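Probable acrylyl-CoA reductase AcuI (Escherichia coli, PDB 1O89) probably catalyses the NADPH-dependent reduction of acrylyl-CoA to propanoyl-CoA, working as a homodimer of the zinc-containing alcohol dehydrogenase family. Local coordinates at residues V55-L60 with L137-A142; A142-T147 with R339-V344. One frame throughout, in Å; residues are numbered along the deposited sequence.

Interaction 1: V55-L60 with L137-A142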
ATOM      1  N   VAL A  55      34.890 -13.015   8.877  1.00 50.13           N
ATOM      2  CA  VAL A  55      33.663 -13.069   9.645  1.00 48.35           C
ATOM      3  C   VAL A  55      34.004 -13.380  11.092  1.00 49.64           C
ATOM      4  O   VAL A  55      34.828 -14.257  11.403  1.00 51.52           O
ATOM      5  CB  VAL A  55      32.694 -14.112   9.049  1.00 46.95           C
ATOM      6  CG1 VAL A  55      31.381 -14.180   9.834  1.00 46.14           C
ATOM      7  CG2 VAL A  55      32.419 -13.778   7.606  1.00 46.87           C
ATOM      8  N   HIS A  56      33.425 -12.598  11.985  1.00 49.72           N
ATOM      9  CA  HIS A  56      33.639 -12.789  13.407  1.00 51.79           C
ATOM     10  C   HIS A  56      32.366 -13.356  14.036  1.00 50.06           C
ATOM     11  O   HIS A  56      32.440 -14.212  14.909  1.00 51.11           O
ATOM     12  CB  HIS A  56      34.005 -11.457  14.055  1.00 53.85           C
ATOM     13  CG  HIS A  56      35.317 -10.899  13.600  1.00 59.55           C
ATOM     14  ND1 HIS A  56      36.432 -11.685  13.388  1.00 65.45           N
ATOM     15  CD2 HIS A  56      35.708  -9.622  13.363  1.00 64.16           C
ATOM     16  CE1 HIS A  56      37.449 -10.919  13.029  1.00 68.50           C
ATOM     17  NE2 HIS A  56      37.035  -9.663  13.006  1.00 68.43           N
ATOM     18  N   TRP A  57      31.213 -12.846  13.599  1.00 48.07           N
ATOM     19  CA  TRP A  57      29.894 -13.291  14.073  1.00 47.60           C
ATOM     20  C   TRP A  57      28.925 -13.483  12.918  1.00 46.56           C
ATOM     21  O   TRP A  57      28.885 -12.677  11.981  1.00 46.37           O
ATOM     22  CB  TRP A  57      29.272 -12.272  15.051  1.00 47.72           C
ATOM     23  CG  TRP A  57      29.980 -12.131  16.369  1.00 48.90           C
ATOM     24  CD1 TRP A  57      30.890 -11.169  16.708  1.00 48.38           C
ATOM     25  CD2 TRP A  57      29.837 -12.969  17.530  1.00 50.83           C
ATOM     26  NE1 TRP A  57      31.326 -11.362  17.996  1.00 51.31           N
ATOM     27  CE2 TRP A  57      30.688 -12.449  18.532  1.00 51.82           C
ATOM     28  CE3 TRP A  57      29.062 -14.097  17.833  1.00 51.65           C
ATOM     29  CZ2 TRP A  57      30.811 -13.028  19.804  1.00 55.67           C
ATOM     30  CZ3 TRP A  57      29.177 -14.673  19.107  1.00 53.94           C
ATOM     31  CH2 TRP A  57      30.048 -14.135  20.073  1.00 56.77           C
ATOM     32  N   SER A  58      28.136 -14.544  12.993  1.00 47.39           N
ATOM     33  CA  SER A  58      26.968 -14.725  12.128  1.00 46.98           C
ATOM     34  C   SER A  58      25.803 -15.135  13.049  1.00 49.15           C
ATOM     35  O   SER A  58      25.832 -14.824  14.254  1.00 50.39           O
ATOM     36  CB  SER A  58      27.266 -15.772  11.048  1.00 46.76           C
ATOM     37  OG  SER A  58      26.227 -15.878  10.070  1.00 45.94           O
ATOM     38  N   SER A  59      24.815 -15.839  12.491  1.00 50.28           N
ATOM     39  CA  SER A  59      23.563 -16.213  13.167  1.00 52.93           C
ATOM     40  C   SER A  59      22.938 -17.453  12.549  1.00 53.26           C
ATOM     41  O   SER A  59      23.267 -17.842  11.428  1.00 52.35           O
ATOM     42  CB  SER A  59      22.461 -15.146  12.978  1.00 53.36           C
ATOM     43  OG  SER A  59      22.978 -13.840  12.985  1.00 56.29           O
ATOM     44  N   LEU A  60      21.973 -18.005  13.276  1.00 55.00           N
ATOM     45  CA  LEU A  60      21.042 -18.968  12.732  1.00 56.53           C
ATOM     46  C   LEU A  60      19.654 -18.336  12.705  1.00 58.09           C
ATOM     47  O   LEU A  60      18.857 -18.549  13.614  1.00 60.25           O
ATOM     48  CB  LEU A  60      21.019 -20.240  13.580  1.00 59.33           C
ATOM     49  CG  LEU A  60      22.183 -21.230  13.514  1.00 58.78           C
ATOM     50  CD1 LEU A  60      21.691 -22.611  13.900  1.00 62.26           C
ATOM     51  CD2 LEU A  60      22.867 -21.278  12.135  1.00 56.36           C
ATOM     52  N   LEU A 137      27.306   0.487  17.324  1.00 61.69           N
ATOM     53  CA  LEU A 137      27.120  -0.955  17.197  1.00 59.17           C
ATOM     54  C   LEU A 137      28.456  -1.639  17.003  1.00 58.21           C
ATOM     55  O   LEU A 137      29.393  -1.037  16.495  1.00 59.45           O
ATOM     56  CB  LEU A 137      26.244  -1.302  15.987  1.00 57.06           C
ATOM     57  CG  LEU A 137      24.722  -1.382  16.060  1.00 58.49           C
ATOM     58  CD1 LEU A 137      24.220  -2.049  14.793  1.00 56.60           C
ATOM     59  CD2 LEU A 137      24.229  -2.125  17.291  1.00 58.84           C
ATOM     60  N   ASP A 138      28.512  -2.914  17.385  1.00 56.94           N
ATOM     61  CA  ASP A 138      29.619  -3.810  17.019  1.00 56.08           C
ATOM     62  C   ASP A 138      29.079  -5.083  16.340  1.00 53.14           C
ATOM     63  O   ASP A 138      27.866  -5.243  16.151  1.00 51.59           O
ATOM     64  CB  ASP A 138      30.510  -4.123  18.243  1.00 58.13           C
ATOM     65  CG  ASP A 138      29.774  -4.892  19.349  1.00 59.24           C
ATOM     66  OD1 ASP A 138      28.840  -5.660  19.051  1.00 58.79           O
ATOM     67  OD2 ASP A 138      30.082  -4.815  20.558  1.00 64.98           O
ATOM     68  N   ALA A 139      29.990  -5.972  15.949  1.00 52.47           N
ATOM     69  CA  ALA A 139      29.642  -7.202  15.236  1.00 49.74           C
ATOM     70  C   ALA A 139      28.605  -8.056  15.988  1.00 49.14           C
ATOM     71  O   ALA A 139      27.621  -8.486  15.420  1.00 47.85           O
ATOM     72  CB  ALA A 139      30.927  -8.018  14.989  1.00 50.01           C
ATOM     73  N   ARG A 140      28.822  -8.278  17.280  1.00 50.51           N
ATOM     74  CA  ARG A 140      27.912  -9.113  18.057  1.00 50.89           C
ATOM     75  C   ARG A 140      26.518  -8.493  18.136  1.00 51.21           C
ATOM     76  O   ARG A 140      25.532  -9.157  17.863  1.00 50.65           O
ATOM     77  CB  ARG A 140      28.464  -9.354  19.467  1.00 53.26           C
ATOM     78  CG  ARG A 140      27.768 -10.462  20.242  1.00 53.75           C
ATOM     79  CD  ARG A 140      28.514 -10.874  21.516  1.00 54.69           C
ATOM     80  NE  ARG A 140      27.857 -11.984  22.190  1.00 55.91           N
ATOM     81  CZ  ARG A 140      26.797 -11.869  22.999  1.00 59.52           C
ATOM     82  NH1 ARG A 140      26.231 -10.686  23.246  1.00 59.38           N
ATOM     83  NH2 ARG A 140      26.291 -12.957  23.566  1.00 62.09           N
ATOM     84  N   LYS A 141      26.449  -7.222  18.516  1.00 52.58           N
ATOM     85  CA  LYS A 141      25.179  -6.512  18.613  1.00 53.44           C
ATOM     86  C   LYS A 141      24.466  -6.505  17.265  1.00 51.50           C
ATOM     87  O   LYS A 141      23.256  -6.689  17.203  1.00 51.96           O
ATOM     88  CB  LYS A 141      25.388  -5.065  19.086  1.00 55.58           C
ATOM     89  CG  LYS A 141      25.873  -4.926  20.519  1.00 59.30           C
ATOM     90  CD  LYS A 141      26.067  -3.456  20.893  1.00 63.91           C
ATOM     91  CE  LYS A 141      26.413  -3.277  22.369  1.00 67.63           C
ATOM     92  NZ  LYS A 141      26.005  -1.923  22.886  1.00 72.46           N
ATOM     93  N   ALA A 142      25.214  -6.306  16.190  1.00 49.93           N
ATOM     94  CA  ALA A 142      24.622  -6.260  14.856  1.00 49.55           C
ATOM     95  C   ALA A 142      23.960  -7.587  14.508  1.00 48.28           C
ATOM     96  O   ALA A 142      22.920  -7.613  13.885  1.00 49.90           O
ATOM     97  CB  ALA A 142      25.662  -5.899  13.805  1.00 48.99           C
TER
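Where strand 51-59 of the GroES-like domain carries a classic beta bulge, Trp57 lies against Ala139 and Arg140 in the first turn of helix 139-161. His56 and Trp57 are the two bulge residues that both face Ala87 on the neighbouring antiparallel strand 85-93, and Trp57 is the one whose side chain meets the helix. Its CG stands anti to the carbonyl carbon (chi1 -67°), which carries the indole across to the helix start. There the ring is met in two ways. Ala139 comes in at the edge, near the ring plane, its CB 3.6 Å from Trp57 CD1. Arg140 instead lies over one face: its CB is 4.0 Å from the centroid of the five-membered ring of Trp57, only 17° off the normal, a CH-pi contact. From there the arginine chain, extended from CG to NE, runs on across the indole toward the six-membered ring, with Arg140 CD 3.6 Å from Trp57 CZ2. The guanidinium is turned nearly perpendicular to the indole, the planes 83° apart, and directs its edge at the ring, so the contact is made by the methylenes and the edge of the guanidinium, not by a stacked cation. The charged end is held elsewhere, NE forming a salt bridge with Glu318. No hydrogen bond joins the two segments, and the contact lies near the surface, away from the NADP(+) residues. Trp57 also packs on Leu341 and Lys343 of strand 340-343. The helix start that presents Ala139 and Arg140 is capped by Asp138: Lys141 N gives a nearly straight bond to Asp138 OD1, 2.9 Å away and nearly in line with the carboxylate C-O bond.

Interaction 2: A142-T147 with R339-V344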
ATOM      1  N   ALA A 142      25.214  -6.306  16.190  1.00 49.93           N
ATOM      2  CA  ALA A 142      24.622  -6.260  14.856  1.00 49.55           C
ATOM      3  C   ALA A 142      23.960  -7.587  14.508  1.00 48.28           C
ATOM      4  O   ALA A 142      22.920  -7.613  13.885  1.00 49.90           O
ATOM      5  CB  ALA A 142      25.662  -5.899  13.805  1.00 48.99           C
ATOM      6  N   MET A 143      24.553  -8.693  14.916  1.00 47.18           N
ATOM      7  CA  MET A 143      23.957  -9.990  14.629  1.00 46.30           C
ATOM      8  C   MET A 143      22.812 -10.323  15.564  1.00 47.55           C
ATOM      9  O   MET A 143      21.942 -11.086  15.186  1.00 47.70           O
ATOM     10  CB  MET A 143      25.020 -11.083  14.661  1.00 45.48           C
ATOM     11  CG  MET A 143      26.060 -10.893  13.578  1.00 44.89           C
ATOM     12  SD  MET A 143      25.303 -11.016  11.954  1.00 42.69           S
ATOM     13  CE  MET A 143      25.103  -9.352  11.486  1.00 45.29           C
ATOM     14  N   ILE A 144      22.823  -9.778  16.780  1.00 48.84           N
ATOM     15  CA  ILE A 144      21.678  -9.877  17.672  1.00 51.20           C
ATOM     16  C   ILE A 144      20.462  -9.214  17.010  1.00 51.85           C
ATOM     17  O   ILE A 144      19.384  -9.805  16.976  1.00 53.15           O
ATOM     18  CB  ILE A 144      21.973  -9.227  19.038  1.00 53.53           C
ATOM     19  CG1 ILE A 144      22.931 -10.104  19.848  1.00 54.21           C
ATOM     20  CG2 ILE A 144      20.657  -8.984  19.843  1.00 56.59           C
ATOM     21  CD1 ILE A 144      23.538  -9.399  21.028  1.00 57.14           C
ATOM     22  N   ILE A 145      20.653  -8.009  16.468  1.00 51.00           N
ATOM     23  CA  ILE A 145      19.586  -7.281  15.772  1.00 52.41           C
ATOM     24  C   ILE A 145      19.139  -8.125  14.585  1.00 50.91           C
ATOM     25  O   ILE A 145      17.983  -8.549  14.507  1.00 52.41           O
ATOM     26  CB  ILE A 145      20.068  -5.875  15.276  1.00 52.34           C
ATOM     27  CG1 ILE A 145      20.408  -4.950  16.446  1.00 54.91           C
ATOM     28  CG2 ILE A 145      19.009  -5.201  14.422  1.00 53.85           C
ATOM     29  CD1 ILE A 145      21.233  -3.722  16.010  1.00 55.47           C
ATOM     30  N   GLY A 146      20.072  -8.340  13.670  1.00 48.12           N
ATOM     31  CA  GLY A 146      19.880  -9.231  12.542  1.00 47.80           C
ATOM     32  C   GLY A 146      18.959  -8.700  11.446  1.00 49.26           C
ATOM     33  O   GLY A 146      18.522  -7.547  11.477  1.00 50.15           O
ATOM     34  N   THR A 147      18.691  -9.572  10.479  1.00 48.92           N
ATOM     35  CA  THR A 147      17.664  -9.373   9.480  1.00 47.58           C
ATOM     36  C   THR A 147      16.343  -9.018  10.139  1.00 46.30           C
ATOM     37  O   THR A 147      15.634  -8.121   9.687  1.00 45.10           O
ATOM     38  CB  THR A 147      17.506 -10.678   8.654  1.00 48.50           C
ATOM     39  OG1 THR A 147      18.520 -10.733   7.644  1.00 50.84           O
ATOM     40  CG2 THR A 147      16.196 -10.721   7.892  1.00 47.08           C
ATOM     41  N   ARG A 339      17.981 -15.517  20.530  1.00 72.73           N
ATOM     42  CA  ARG A 339      18.918 -15.576  19.415  1.00 67.96           C
ATOM     43  C   ARG A 339      19.913 -16.707  19.549  1.00 64.07           C
ATOM     44  O   ARG A 339      20.443 -16.945  20.642  1.00 63.50           O
ATOM     45  CB  ARG A 339      19.710 -14.276  19.332  1.00 66.08           C
ATOM     46  CG  ARG A 339      18.979 -13.141  18.709  1.00 71.31           C
ATOM     47  CD  ARG A 339      17.659 -12.819  19.339  1.00 79.70           C
ATOM     48  NE  ARG A 339      17.167 -11.498  18.942  1.00 85.29           N
ATOM     49  CZ  ARG A 339      15.937 -11.065  19.166  1.00 93.17           C
ATOM     50  NH1 ARG A 339      15.035 -11.832  19.778  1.00 97.75           N
ATOM     51  NH2 ARG A 339      15.600  -9.850  18.772  1.00 98.66           N
ATOM     52  N   THR A 340      20.168 -17.394  18.439  1.00 61.96           N
ATOM     53  CA  THR A 340      21.329 -18.258  18.317  1.00 58.96           C
ATOM     54  C   THR A 340      22.357 -17.518  17.465  1.00 55.75           C
ATOM     55  O   THR A 340      22.104 -17.236  16.303  1.00 55.99           O
ATOM     56  CB  THR A 340      20.966 -19.606  17.658  1.00 61.10           C
ATOM     57  OG1 THR A 340      20.124 -20.378  18.523  1.00 65.17           O
ATOM     58  CG2 THR A 340      22.205 -20.481  17.506  1.00 59.09           C
ATOM     59  N   LEU A 341      23.498 -17.174  18.061  1.00 53.76           N
ATOM     60  CA  LEU A 341      24.590 -16.512  17.360  1.00 51.82           C
ATOM     61  C   LEU A 341      25.692 -17.508  17.076  1.00 51.28           C
ATOM     62  O   LEU A 341      25.964 -18.393  17.887  1.00 51.82           O
ATOM     63  CB  LEU A 341      25.170 -15.390  18.222  1.00 51.78           C
ATOM     64  CG  LEU A 341      24.230 -14.267  18.657  1.00 53.03           C
ATOM     65  CD1 LEU A 341      24.974 -13.352  19.611  1.00 54.16           C
ATOM     66  CD2 LEU A 341      23.723 -13.506  17.477  1.00 53.26           C
ATOM     67  N   VAL A 342      26.339 -17.362  15.929  1.00 51.10           N
ATOM     68  CA  VAL A 342      27.486 -18.204  15.605  1.00 51.75           C
ATOM     69  C   VAL A 342      28.796 -17.434  15.715  1.00 52.44           C
ATOM     70  O   VAL A 342      29.033 -16.482  14.980  1.00 52.10           O
ATOM     71  CB  VAL A 342      27.345 -18.802  14.211  1.00 52.01           C
ATOM     72  CG1 VAL A 342      28.566 -19.675  13.870  1.00 54.04           C
ATOM     73  CG2 VAL A 342      26.072 -19.608  14.135  1.00 53.42           C
ATOM     74  N   LYS A 343      29.636 -17.836  16.662  1.00 54.75           N
ATOM     75  CA  LYS A 343      30.973 -17.254  16.800  1.00 57.58           C
ATOM     76  C   LYS A 343      31.942 -18.038  15.921  1.00 59.98           C
ATOM     77  O   LYS A 343      32.189 -19.215  16.164  1.00 61.16           O
ATOM     78  CB  LYS A 343      31.426 -17.286  18.249  1.00 59.33           C
ATOM     79  CG  LYS A 343      32.333 -16.123  18.636  1.00 63.12           C
ATOM     80  CD  LYS A 343      33.797 -16.507  18.744  1.00 69.52           C
ATOM     81  CE  LYS A 343      34.580 -15.524  19.629  1.00 74.03           C
ATOM     82  NZ  LYS A 343      33.694 -14.871  20.647  1.00 72.02           N
ATOM     83  N   VAL A 344      32.478 -17.388  14.887  1.00 61.51           N
ATOM     84  CA  VAL A 344      33.281 -18.090  13.879  1.00 63.82           C
ATOM     85  C   VAL A 344      34.783 -17.772  14.006  1.00 68.45           C
ATOM     86  O   VAL A 344      35.179 -16.775  14.618  1.00 69.36           O
ATOM     87  CB  VAL A 344      32.734 -17.842  12.430  1.00 62.65           C
ATOM     88  CG1 VAL A 344      31.347 -17.247  12.454  1.00 59.68           C
ATOM     89  CG2 VAL A 344      33.631 -16.947  11.635  1.00 66.27           C
TER
HETATM   90  O   HOH W   1      16.155  -8.771  16.409  1.00 50.97           O
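Arg339 reaches across to the helical segment 142-147, its CG anti to the carbonyl carbon and the chain bent at chi2 (55°). The bend brings the edge of the guanidinium to the backbone of Ile144: Arg339 NE donates a weak but fairly straight bond (167°) to Ile144 O at 3.4 Å, the oxygen lying in the guanidinium plane. One water bridges the next carbonyl along, giving a hydrogen to Ile145 O at 2.6 Å while accepting a weak bond from Arg339 NH2. The arginine thus serves two successive helix carbonyls, one directly and one through water. Its side chain also lies about 5 Å from Gly179, an NADP(+)-binding residue.

Strand 340-343 pairs antiparallel with strand 51-59 and parallel with strand 317-319 in the mixed sheet that contains strands of the GroES-like domain, and helix 139-161 packs on this sheet. Thr340 hydrogen-bonds through its backbone with Leu60. Leu341 then points at the helix and divides its two methyls between neighbouring residues. Its CD1 touches Ile144 CG1 at 3.8 Å, the two side chains crossing at a slant. Its CD2 sits by the preceding residue, 3.9 Å from Met143 CB and 3.8 Å from Met143 O, while the thioether of Met143 bends away from the strand.

Both interactions bring helix 139-161 against one mixed sheet, at neighbouring strands 51-59 and 340-343, and their centres are 5 Å apart. They share Ala142, and the strands are joined by probable backbone bonds such as Ser58 N to Val342 O. Interaction 1, at the helix start, is a surface contact without cross-segment hydrogen bonds, resting on an indole against an alanine methyl and an arginine chain. Interaction 2, one turn further in, is buried: aliphatic packing of Leu341 on Ile144 and Met143 is joined by a weak arginine-to-carbonyl bond. The arginines differ accordingly. Arg140 of the helix lays its chain over the strand's tryptophan, whereas Arg339 turns its guanidinium to the helix backbone.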